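Local coordinates for aminotransferase, class IV (Brucella abortus, PDB 4TVI), which probably transfers amino groups from leucine, isoleucine and valine to 2-oxoglutarate, using pyridoxal 5'-phosphate as cofactor, at residues S62-E72 against T118-A128; A34-W43 against L106-F114. All coordinates share one frame; numbering follows the deposited sequence.

Contact 1 (S62-E72 against T118-A128)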
loop_
_atom_site.group_PDB
_atom_site.type_symbol
_atom_site.label_atom_id
_atom_site.label_comp_id
_atom_site.label_asym_id
_atom_site.label_seq_id
_atom_site.Cartn_x
_atom_site.Cartn_y
_atom_site.Cartn_z
ATOM N N SER A 62 2.931 -2.324 5.692
ATOM C CA SER A 62 2.053 -3.136 6.533
ATOM C C SER A 62 1.123 -2.358 7.482
ATOM O O SER A 62 0.364 -2.971 8.228
ATOM C CB SER A 62 2.899 -4.112 7.356
ATOM O OG SER A 62 3.798 -3.414 8.205
ATOM N N LEU A 63 1.138 -1.029 7.434
ATOM C CA LEU A 63 0.366 -0.245 8.408
ATOM C C LEU A 63 -1.143 -0.277 8.150
ATOM O O LEU A 63 -1.606 -0.104 7.018
ATOM C CB LEU A 63 0.842 1.212 8.443
ATOM C CG LEU A 63 0.251 2.101 9.557
ATOM C CD1 LEU A 63 1.288 3.108 10.087
ATOM C CD2 LEU A 63 -0.997 2.843 9.091
ATOM N N VAL A 64 -1.901 -0.499 9.218
ATOM C CA VAL A 64 -3.354 -0.392 9.175
ATOM C C VAL A 64 -3.797 0.750 10.072
ATOM O O VAL A 64 -3.052 1.173 10.961
ATOM C CB VAL A 64 -4.043 -1.683 9.629
ATOM C CG1 VAL A 64 -3.659 -2.824 8.715
ATOM C CG2 VAL A 64 -3.667 -2.003 11.064
ATOM N N PHE A 65 -5.012 1.240 9.854
ATOM C CA PHE A 65 -5.519 2.355 10.635
ATOM C C PHE A 65 -7.033 2.296 10.748
ATOM O O PHE A 65 -7.688 1.548 10.026
ATOM C CB PHE A 65 -5.089 3.682 10.004
ATOM C CG PHE A 65 -5.774 3.985 8.702
ATOM C CD1 PHE A 65 -5.323 3.421 7.517
ATOM C CD2 PHE A 65 -6.870 4.836 8.659
ATOM C CE1 PHE A 65 -5.950 3.699 6.314
ATOM C CE2 PHE A 65 -7.505 5.117 7.461
ATOM C CZ PHE A 65 -7.044 4.549 6.285
ATOM N N ASP A 66 -7.589 3.087 11.658
ATOM C CA ASP A 66 -9.030 3.285 11.686
ATOM C C ASP A 66 -9.322 4.751 11.956
ATOM O O ASP A 66 -8.414 5.590 11.931
ATOM C CB ASP A 66 -9.696 2.388 12.727
ATOM C CG ASP A 66 -11.049 1.874 12.265
ATOM O OD1 ASP A 66 -12.009 2.673 12.241
ATOM O OD2 ASP A 66 -11.146 0.675 11.915
ATOM N N GLY A 67 -10.592 5.073 12.167
ATOM C CA GLY A 67 -10.968 6.449 12.411
ATOM C C GLY A 67 -12.228 6.563 13.234
ATOM O O GLY A 67 -13.274 6.047 12.842
ATOM N N ALA A 68 -12.128 7.223 14.383
ATOM C CA ALA A 68 -13.310 7.571 15.163
ATOM C C ALA A 68 -13.407 9.089 15.287
ATOM O O ALA A 68 -12.501 9.812 14.867
ATOM C CB ALA A 68 -13.266 6.918 16.529
ATOM N N ARG A 69 -14.496 9.576 15.872
ATOM C CA ARG A 69 -14.734 11.015 15.917
ATOM C C ARG A 69 -15.298 11.485 17.253
ATOM O O ARG A 69 -16.257 10.913 17.770
ATOM C CB ARG A 69 -15.689 11.423 14.793
ATOM C CG ARG A 69 -15.652 12.900 14.421
ATOM C CD ARG A 69 -14.448 13.238 13.548
ATOM N NE ARG A 69 -14.638 14.498 12.835
ATOM C CZ ARG A 69 -14.219 15.679 13.275
ATOM N NH1 ARG A 69 -13.578 15.765 14.434
ATOM N NH2 ARG A 69 -14.440 16.777 12.561
ATOM N N LEU A 70 -14.697 12.533 17.805
ATOM C CA LEU A 70 -15.284 13.251 18.929
ATOM C C LEU A 70 -15.918 14.537 18.414
ATOM O O LEU A 70 -15.244 15.350 17.783
ATOM C CB LEU A 70 -14.234 13.568 19.996
ATOM C CG LEU A 70 -14.662 14.590 21.053
ATOM C CD1 LEU A 70 -15.794 14.039 21.920
ATOM C CD2 LEU A 70 -13.470 15.041 21.905
ATOM N N PHE A 71 -17.216 14.706 18.641
ATOM C CA PHE A 71 -17.884 15.937 18.237
ATOM C C PHE A 71 -19.084 16.210 19.134
ATOM O O PHE A 71 -19.807 15.285 19.508
ATOM C CB PHE A 71 -18.314 15.868 16.763
ATOM C CG PHE A 71 -19.413 14.875 16.491
ATOM C CD1 PHE A 71 -19.115 13.552 16.211
ATOM C CD2 PHE A 71 -20.744 15.271 16.509
ATOM C CE1 PHE A 71 -20.125 12.634 15.959
ATOM C CE2 PHE A 71 -21.762 14.359 16.262
ATOM C CZ PHE A 71 -21.450 13.039 15.983
ATOM N N GLU A 72 -19.284 17.480 19.482
ATOM C CA GLU A 72 -20.389 17.889 20.346
ATOM C C GLU A 72 -20.436 17.064 21.631
ATOM O O GLU A 72 -21.513 16.815 22.187
ATOM C CB GLU A 72 -21.716 17.791 19.589
ATOM C CG GLU A 72 -21.758 18.681 18.358
ATOM C CD GLU A 72 -22.949 18.402 17.462
ATOM O OE1 GLU A 72 -23.966 17.869 17.957
ATOM O OE2 GLU A 72 -22.858 18.716 16.255
ATOM N N THR A 118 -13.733 20.751 22.190
ATOM C CA THR A 118 -12.875 20.604 21.019
ATOM C C THR A 118 -13.204 19.293 20.314
ATOM O O THR A 118 -13.153 18.229 20.929
ATOM C CB THR A 118 -11.376 20.632 21.391
ATOM O OG1 THR A 118 -11.051 21.900 21.975
ATOM C CG2 THR A 118 -10.507 20.412 20.155
ATOM N N ASP A 119 -13.565 19.379 19.036
ATOM C CA ASP A 119 -13.871 18.190 18.236
ATOM C C ASP A 119 -12.584 17.535 17.754
ATOM O O ASP A 119 -11.647 18.214 17.316
ATOM C CB ASP A 119 -14.760 18.530 17.034
ATOM C CG ASP A 119 -16.029 19.252 17.426
ATOM O OD1 ASP A 119 -16.497 19.069 18.571
ATOM O OD2 ASP A 119 -16.569 19.991 16.578
ATOM N N VAL A 120 -12.529 16.213 17.850
ATOM C CA VAL A 120 -11.286 15.510 17.597
ATOM C C VAL A 120 -11.481 14.340 16.629
ATOM O O VAL A 120 -12.489 13.628 16.680
ATOM C CB VAL A 120 -10.660 14.992 18.922
ATOM C CG1 VAL A 120 -9.344 14.259 18.657
ATOM C CG2 VAL A 120 -10.434 16.147 19.909
ATOM N N TYR A 121 -10.512 14.187 15.732
ATOM C CA TYR A 121 -10.374 13.025 14.869
ATOM C C TYR A 121 -9.386 12.014 15.465
ATOM O O TYR A 121 -8.238 12.346 15.783
ATOM C CB TYR A 121 -9.953 13.478 13.469
ATOM C CG TYR A 121 -9.473 12.382 12.550
ATOM C CD1 TYR A 121 -10.261 11.281 12.256
ATOM C CD2 TYR A 121 -8.243 12.493 11.918
ATOM C CE1 TYR A 121 -9.808 10.288 11.397
ATOM C CE2 TYR A 121 -7.790 11.522 11.058
ATOM C CZ TYR A 121 -8.568 10.420 10.797
ATOM O OH TYR A 121 -8.090 9.461 9.930
ATOM N N ILE A 122 -9.868 10.785 15.634
ATOM C CA ILE A 122 -9.149 9.723 16.335
ATOM C C ILE A 122 -8.649 8.629 15.386
ATOM O O ILE A 122 -9.458 7.909 14.798
ATOM C CB ILE A 122 -10.055 9.072 17.404
ATOM C CG1 ILE A 122 -10.637 10.134 18.343
ATOM C CG2 ILE A 122 -9.300 8.001 18.178
ATOM C CD1 ILE A 122 -11.816 9.628 19.149
ATOM N N ARG A 123 -7.333 8.499 15.231
ATOM C CA ARG A 123 -6.783 7.493 14.321
ATOM C C ARG A 123 -5.825 6.524 15.017
ATOM O O ARG A 123 -4.664 6.856 15.259
ATOM C CB ARG A 123 -6.062 8.152 13.136
ATOM C CG ARG A 123 -5.489 7.128 12.128
ATOM C CD ARG A 123 -4.859 7.788 10.900
ATOM N NE ARG A 123 -3.736 8.653 11.254
ATOM C CZ ARG A 123 -3.790 9.981 11.239
ATOM N NH1 ARG A 123 -4.911 10.590 10.880
ATOM N NH2 ARG A 123 -2.724 10.700 11.581
ATOM N N PRO A 124 -6.315 5.320 15.350
ATOM C CA PRO A 124 -5.457 4.227 15.820
ATOM C C PRO A 124 -4.642 3.640 14.669
ATOM O O PRO A 124 -5.158 3.561 13.555
ATOM C CB PRO A 124 -6.454 3.191 16.355
ATOM C CG PRO A 124 -7.777 3.888 16.410
ATOM C CD PRO A 124 -7.735 4.941 15.361
ATOM N N MET A 125 -3.402 3.235 14.930
ATOM C CA MET A 125 -2.549 2.686 13.877
ATOM C C MET A 125 -1.687 1.523 14.374
ATOM O O MET A 125 -1.088 1.594 15.446
ATOM C CB MET A 125 -1.654 3.782 13.298
ATOM C CG MET A 125 -2.398 4.839 12.495
ATOM S SD MET A 125 -1.334 6.195 11.961
ATOM C CE MET A 125 -0.875 6.905 13.541
ATOM N N TYR A 126 -1.644 0.454 13.585
ATOM C CA TYR A 126 -0.779 -0.695 13.833
ATOM C C TYR A 126 0.134 -0.905 12.632
ATOM O O TYR A 126 -0.284 -0.672 11.499
ATOM C CB TYR A 126 -1.578 -1.977 14.045
ATOM C CG TYR A 126 -2.239 -2.176 15.387
ATOM C CD1 TYR A 126 -1.492 -2.262 16.555
ATOM C CD2 TYR A 126 -3.611 -2.357 15.471
ATOM C CE1 TYR A 126 -2.107 -2.481 17.782
ATOM C CE2 TYR A 126 -4.227 -2.577 16.681
ATOM C CZ TYR A 126 -3.475 -2.637 17.836
ATOM O OH TYR A 126 -4.107 -2.861 19.042
ATOM N N TRP A 127 1.357 -1.367 12.872
ATOM C CA TRP A 127 2.299 -1.655 11.793
ATOM C C TRP A 127 3.424 -2.572 12.277
ATOM O O TRP A 127 3.660 -2.702 13.478
ATOM C CB TRP A 127 2.882 -0.361 11.233
ATOM C CG TRP A 127 3.827 0.321 12.188
ATOM C CD1 TRP A 127 5.187 0.185 12.237
ATOM C CD2 TRP A 127 3.475 1.234 13.236
ATOM N NE1 TRP A 127 5.702 0.964 13.247
ATOM C CE2 TRP A 127 4.672 1.615 13.878
ATOM C CE3 TRP A 127 2.264 1.765 13.696
ATOM C CZ2 TRP A 127 4.696 2.509 14.949
ATOM C CZ3 TRP A 127 2.289 2.655 14.765
ATOM C CH2 TRP A 127 3.498 3.015 15.379
ATOM N N ALA A 128 4.132 -3.193 11.343
ATOM C CA ALA A 128 5.257 -4.050 11.703
ATOM C C ALA A 128 6.566 -3.278 11.643
ATOM O O ALA A 128 6.827 -2.568 10.672
ATOM C CB ALA A 128 5.323 -5.264 10.794
#
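Thr118 O meets Leu70 CD2 at 3.3 Å. Leu70 holds its CG anti to the backbone N (chi1 166°), and the same CD2 also packs against Val120 CG2. Asp119 OD1 takes a weak bond from Glu72 N, while its OD2 is held by Met154 N. Val120 O accepts Leu70 N at 2.7 Å. Val120 O also takes a weak bond of 3.3 Å from Arg69 NH1, because a bend at chi2 (78°) folds the guanidinium back beside it. Arg69 NE bonds Met279 O, and NH1 also reaches Ile152 O. Tyr121 lays ring atom CE1 close to Gly67 CA. Ile122 and Ala68 form a hydrogen-bonded pair, with Ile122 CB 4.0 Å from Ala68 CB. Arg123 CG packs on Asp66 O, and its guanidinium meets Trp59 of the second subunit. Pro124 O accepts Asp66 N at 3.1 Å. Having no N-H, the proline cannot return a bond. Met125 CG touches Phe65 CB across a non-hydrogen-bonded pair. Tyr126 exchanges both backbone bonds with Val64, and Tyr126 CB lies 3.6 Å from Val64 CG2. Trp127 runs side by side with Leu63, their CB atoms 3.8 Å apart. Ala128 N ends the run on Ser62 OG at 3.2 Å, and the hydroxyl also pairs with Gln56 OE1. This is an antiparallel strand pair at one border of the five-stranded sheet in the N-terminal domain, as in other class IV aminotransferases.

Contact 2 (A34-W43 against L106-F114)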
loop_
_atom_site.group_PDB
_atom_site.type_symbol
_atom_site.label_atom_id
_atom_site.label_comp_id
_atom_site.label_asym_id
_atom_site.label_seq_id
_atom_site.Cartn_x
_atom_site.Cartn_y
_atom_site.Cartn_z
ATOM N N ALA A 34 -4.030 21.527 16.628
ATOM C CA ALA A 34 -3.721 20.843 17.886
ATOM C C ALA A 34 -3.706 19.322 17.724
ATOM O O ALA A 34 -4.640 18.728 17.178
ATOM C CB ALA A 34 -4.705 21.244 18.957
ATOM N N MET A 35 -2.641 18.693 18.210
ATOM C CA MET A 35 -2.454 17.268 17.994
ATOM C C MET A 35 -1.787 16.592 19.185
ATOM O O MET A 35 -0.820 17.112 19.749
ATOM C CB MET A 35 -1.621 17.055 16.724
ATOM C CG MET A 35 -1.413 15.617 16.319
ATOM S SD MET A 35 -0.606 15.505 14.702
ATOM C CE MET A 35 -1.860 16.230 13.644
ATOM N N TRP A 36 -2.298 15.414 19.536
ATOM C CA TRP A 36 -1.715 14.581 20.584
ATOM C C TRP A 36 -1.607 13.142 20.108
ATOM O O TRP A 36 -2.588 12.559 19.630
ATOM C CB TRP A 36 -2.552 14.632 21.866
ATOM C CG TRP A 36 -2.370 15.865 22.698
ATOM C CD1 TRP A 36 -3.201 16.950 22.748
ATOM C CD2 TRP A 36 -1.304 16.135 23.622
ATOM N NE1 TRP A 36 -2.714 17.879 23.636
ATOM C CE2 TRP A 36 -1.552 17.404 24.186
ATOM C CE3 TRP A 36 -0.163 15.430 24.020
ATOM C CZ2 TRP A 36 -0.699 17.982 25.132
ATOM C CZ3 TRP A 36 0.682 16.006 24.952
ATOM C CH2 TRP A 36 0.411 17.269 25.498
ATOM N N THR A 37 -0.416 12.568 20.233
ATOM C CA THR A 37 -0.191 11.207 19.767
ATOM C C THR A 37 0.355 10.318 20.880
ATOM O O THR A 37 1.326 10.674 21.546
ATOM C CB THR A 37 0.785 11.185 18.569
ATOM O OG1 THR A 37 0.276 12.015 17.521
ATOM C CG2 THR A 37 0.978 9.766 18.046
ATOM N N TYR A 38 -0.264 9.156 21.070
ATOM C CA TYR A 38 0.248 8.170 22.016
ATOM C C TYR A 38 1.190 7.228 21.285
ATOM O O TYR A 38 0.792 6.552 20.336
ATOM C CB TYR A 38 -0.891 7.382 22.667
ATOM C CG TYR A 38 -0.430 6.427 23.744
ATOM C CD1 TYR A 38 -0.283 6.848 25.061
ATOM C CD2 TYR A 38 -0.120 5.110 23.439
ATOM C CE1 TYR A 38 0.149 5.974 26.047
ATOM C CE2 TYR A 38 0.310 4.231 24.413
ATOM C CZ TYR A 38 0.443 4.664 25.713
ATOM O OH TYR A 38 0.876 3.776 26.673
ATOM N N TYR A 39 2.444 7.200 21.716
ATOM C CA TYR A 39 3.465 6.387 21.057
ATOM C C TYR A 39 4.553 6.034 22.057
ATOM O O TYR A 39 5.017 6.900 22.800
ATOM C CB TYR A 39 4.061 7.128 19.857
ATOM C CG TYR A 39 5.209 6.412 19.170
ATOM C CD1 TYR A 39 5.012 5.194 18.524
ATOM C CD2 TYR A 39 6.489 6.958 19.165
ATOM C CE1 TYR A 39 6.060 4.540 17.888
ATOM C CE2 TYR A 39 7.547 6.311 18.536
ATOM C CZ TYR A 39 7.327 5.102 17.898
ATOM O OH TYR A 39 8.375 4.457 17.272
ATOM N N LYS A 40 4.940 4.763 22.085
ATOM C CA LYS A 40 5.915 4.271 23.053
ATOM C C LYS A 40 5.579 4.705 24.482
ATOM O O LYS A 40 6.418 5.267 25.178
ATOM C CB LYS A 40 7.325 4.738 22.680
ATOM C CG LYS A 40 7.851 4.153 21.379
ATOM C CD LYS A 40 9.085 3.297 21.609
ATOM C CE LYS A 40 9.489 2.557 20.340
ATOM N NZ LYS A 40 8.614 1.365 20.111
ATOM N N GLY A 41 4.337 4.471 24.890
ATOM C CA GLY A 41 3.915 4.665 26.266
ATOM C C GLY A 41 3.746 6.096 26.740
ATOM O O GLY A 41 3.580 6.343 27.933
ATOM N N GLU A 42 3.761 7.044 25.810
ATOM C CA GLU A 42 3.684 8.453 26.175
ATOM C C GLU A 42 2.789 9.233 25.229
ATOM O O GLU A 42 2.852 9.048 24.017
ATOM C CB GLU A 42 5.080 9.090 26.182
ATOM C CG GLU A 42 6.095 8.416 27.088
ATOM C CD GLU A 42 5.797 8.627 28.561
ATOM O OE1 GLU A 42 4.943 9.484 28.883
ATOM O OE2 GLU A 42 6.424 7.937 29.392
ATOM N N TRP A 43 1.965 10.119 25.778
ATOM C CA TRP A 43 1.249 11.065 24.938
ATOM C C TRP A 43 2.224 12.165 24.544
ATOM O O TRP A 43 2.879 12.764 25.396
ATOM C CB TRP A 43 0.026 11.639 25.652
ATOM C CG TRP A 43 -1.120 10.673 25.736
ATOM C CD1 TRP A 43 -1.518 9.955 26.830
ATOM C CD2 TRP A 43 -2.014 10.319 24.675
ATOM N NE1 TRP A 43 -2.607 9.177 26.509
ATOM C CE2 TRP A 43 -2.932 9.383 25.195
ATOM C CE3 TRP A 43 -2.127 10.699 23.333
ATOM C CZ2 TRP A 43 -3.947 8.823 24.419
ATOM C CZ3 TRP A 43 -3.142 10.147 22.567
ATOM C CH2 TRP A 43 -4.039 9.219 23.114
ATOM N N LEU A 106 -7.849 4.250 26.057
ATOM C CA LEU A 106 -6.722 5.127 25.761
ATOM C C LEU A 106 -7.180 6.362 24.981
ATOM O O LEU A 106 -6.732 7.479 25.244
ATOM C CB LEU A 106 -5.656 4.363 24.976
ATOM C CG LEU A 106 -4.327 5.076 24.742
ATOM C CD1 LEU A 106 -3.622 5.312 26.067
ATOM C CD2 LEU A 106 -3.456 4.269 23.793
ATOM N N ALA A 107 -8.080 6.151 24.026
ATOM C CA ALA A 107 -8.638 7.252 23.246
ATOM C C ALA A 107 -9.333 8.273 24.147
ATOM O O ALA A 107 -9.138 9.481 24.000
ATOM C CB ALA A 107 -9.608 6.723 22.202
ATOM N N ARG A 108 -10.133 7.783 25.089
ATOM C CA ARG A 108 -10.871 8.666 25.984
ATOM C C ARG A 108 -9.923 9.456 26.882
ATOM O O ARG A 108 -10.195 10.607 27.229
ATOM C CB ARG A 108 -11.873 7.876 26.834
ATOM C CG ARG A 108 -12.940 7.169 26.004
ATOM C CD ARG A 108 -14.128 6.725 26.845
ATOM N NE ARG A 108 -15.070 5.950 26.040
ATOM C CZ ARG A 108 -16.020 6.477 25.272
ATOM N NH1 ARG A 108 -16.163 7.795 25.193
ATOM N NH2 ARG A 108 -16.821 5.683 24.571
ATOM N N GLU A 109 -8.813 8.829 27.255
ATOM C CA GLU A 109 -7.802 9.497 28.060
ATOM C C GLU A 109 -7.157 10.613 27.250
ATOM O O GLU A 109 -6.981 11.732 27.739
ATOM C CB GLU A 109 -6.747 8.497 28.550
ATOM C CG GLU A 109 -7.261 7.537 29.612
ATOM C CD GLU A 109 -6.273 6.442 29.967
ATOM O OE1 GLU A 109 -5.253 6.294 29.259
ATOM O OE2 GLU A 109 -6.523 5.720 30.958
ATOM N N GLY A 110 -6.843 10.314 25.995
ATOM C CA GLY A 110 -6.192 11.277 25.127
ATOM C C GLY A 110 -7.065 12.482 24.846
ATOM O O GLY A 110 -6.567 13.606 24.766
ATOM N N LEU A 111 -8.366 12.245 24.701
ATOM C CA LEU A 111 -9.310 13.318 24.417
ATOM C C LEU A 111 -9.297 14.363 25.526
ATOM O O LEU A 111 -9.526 15.544 25.277
ATOM C CB LEU A 111 -10.727 12.764 24.243
ATOM C CG LEU A 111 -10.977 11.848 23.040
ATOM C CD1 LEU A 111 -12.439 11.386 23.012
ATOM C CD2 LEU A 111 -10.572 12.510 21.719
ATOM N N LYS A 112 -9.008 13.921 26.746
ATOM C CA LYS A 112 -8.952 14.813 27.898
ATOM C C LYS A 112 -7.839 15.848 27.773
ATOM O O LYS A 112 -7.871 16.884 28.435
ATOM C CB LYS A 112 -8.766 14.011 29.187
ATOM C CG LYS A 112 -9.945 13.117 29.531
ATOM C CD LYS A 112 -11.223 13.926 29.678
ATOM C CE LYS A 112 -12.395 13.046 30.083
ATOM N NZ LYS A 112 -13.658 13.824 30.199
ATOM N N LYS A 113 -6.860 15.574 26.918
ATOM C CA LYS A 113 -5.718 16.472 26.757
ATOM C C LYS A 113 -6.119 17.721 25.985
ATOM O O LYS A 113 -5.408 18.721 25.989
ATOM C CB LYS A 113 -4.569 15.764 26.030
ATOM C CG LYS A 113 -4.026 14.525 26.729
ATOM C CD LYS A 113 -2.820 14.862 27.597
ATOM C CE LYS A 113 -2.207 13.607 28.201
ATOM N NZ LYS A 113 -1.049 13.915 29.088
ATOM N N PHE A 114 -7.257 17.647 25.307
ATOM C CA PHE A 114 -7.763 18.763 24.520
ATOM C C PHE A 114 -8.606 19.705 25.367
ATOM O O PHE A 114 -9.139 19.313 26.406
ATOM C CB PHE A 114 -8.565 18.243 23.326
ATOM C CG PHE A 114 -7.716 17.561 22.298
ATOM C CD1 PHE A 114 -7.386 16.221 22.432
ATOM C CD2 PHE A 114 -7.223 18.264 21.212
ATOM C CE1 PHE A 114 -6.586 15.591 21.494
ATOM C CE2 PHE A 114 -6.426 17.641 20.266
ATOM C CZ PHE A 114 -6.107 16.302 20.407
HETATM O O HOH W 1 -3.905 20.458 23.800
HETATM O O HOH W 2 -3.291 7.762 28.775
#
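Trp36, Tyr38 and Trp43 pack on Leu106, Gly110, Lys113 and Phe114 in a largely aromatic surface contact. It joins the N-terminal strands to the last turns of helix 100-111 and the turn after it. Trp43 is sandwiched: Tyr38 CB lies over one face and Gly110 CA over the other, 3.4 Å from Trp43 CZ2. With no side chain at Gly110, the indole can lie against the helix backbone. Leu106 O comes to the edge of the same ring, 3.2 Å from Trp43 CZ2. The strands form a beta hairpin with a type I' turn from Tyr39 to Glu42, at one border of the antiparallel sheet, and the helix covers one face. Leu106 crosses Tyr38 at about a right angle and sets CD2 over the ring, 3.5 Å from Tyr38 CD2. Lys113 CB sits over the five-membered ring of Trp36, 3.7 Å from its centroid. The lysine chain bends at chi2 (-95°) and carries CE to Trp43 CB. Trp36 also points its edge at the face of Phe114 in a T-shaped pair, with planes at 81°. Water meets each indole N-H. One water links Trp36 NE1 to Lys113 O. That bound to Trp43 NE1 lies unusually close to Glu109 OE1.

From the N terminus the chain first makes the hairpin of 34-43, then the border strand in 62-72. It runs through helix 78-91 and into helix 100-111, where 106-114 closes contact 2 on the hairpin. A few residues later 118-128 closes contact 1 on 62-72. The two closures therefore cross rather than nest. Both reach the same five-stranded sheet. Strand 143-151 lies between the hairpin and strand 120-128, so the contacts sit toward different borders of it. They meet at the end of helix 100-111 and the turn after it: Leu111 packs on Val120 and Leu70, and Phe114 also packs on Val120. Further along, Tyr39 touches Trp127.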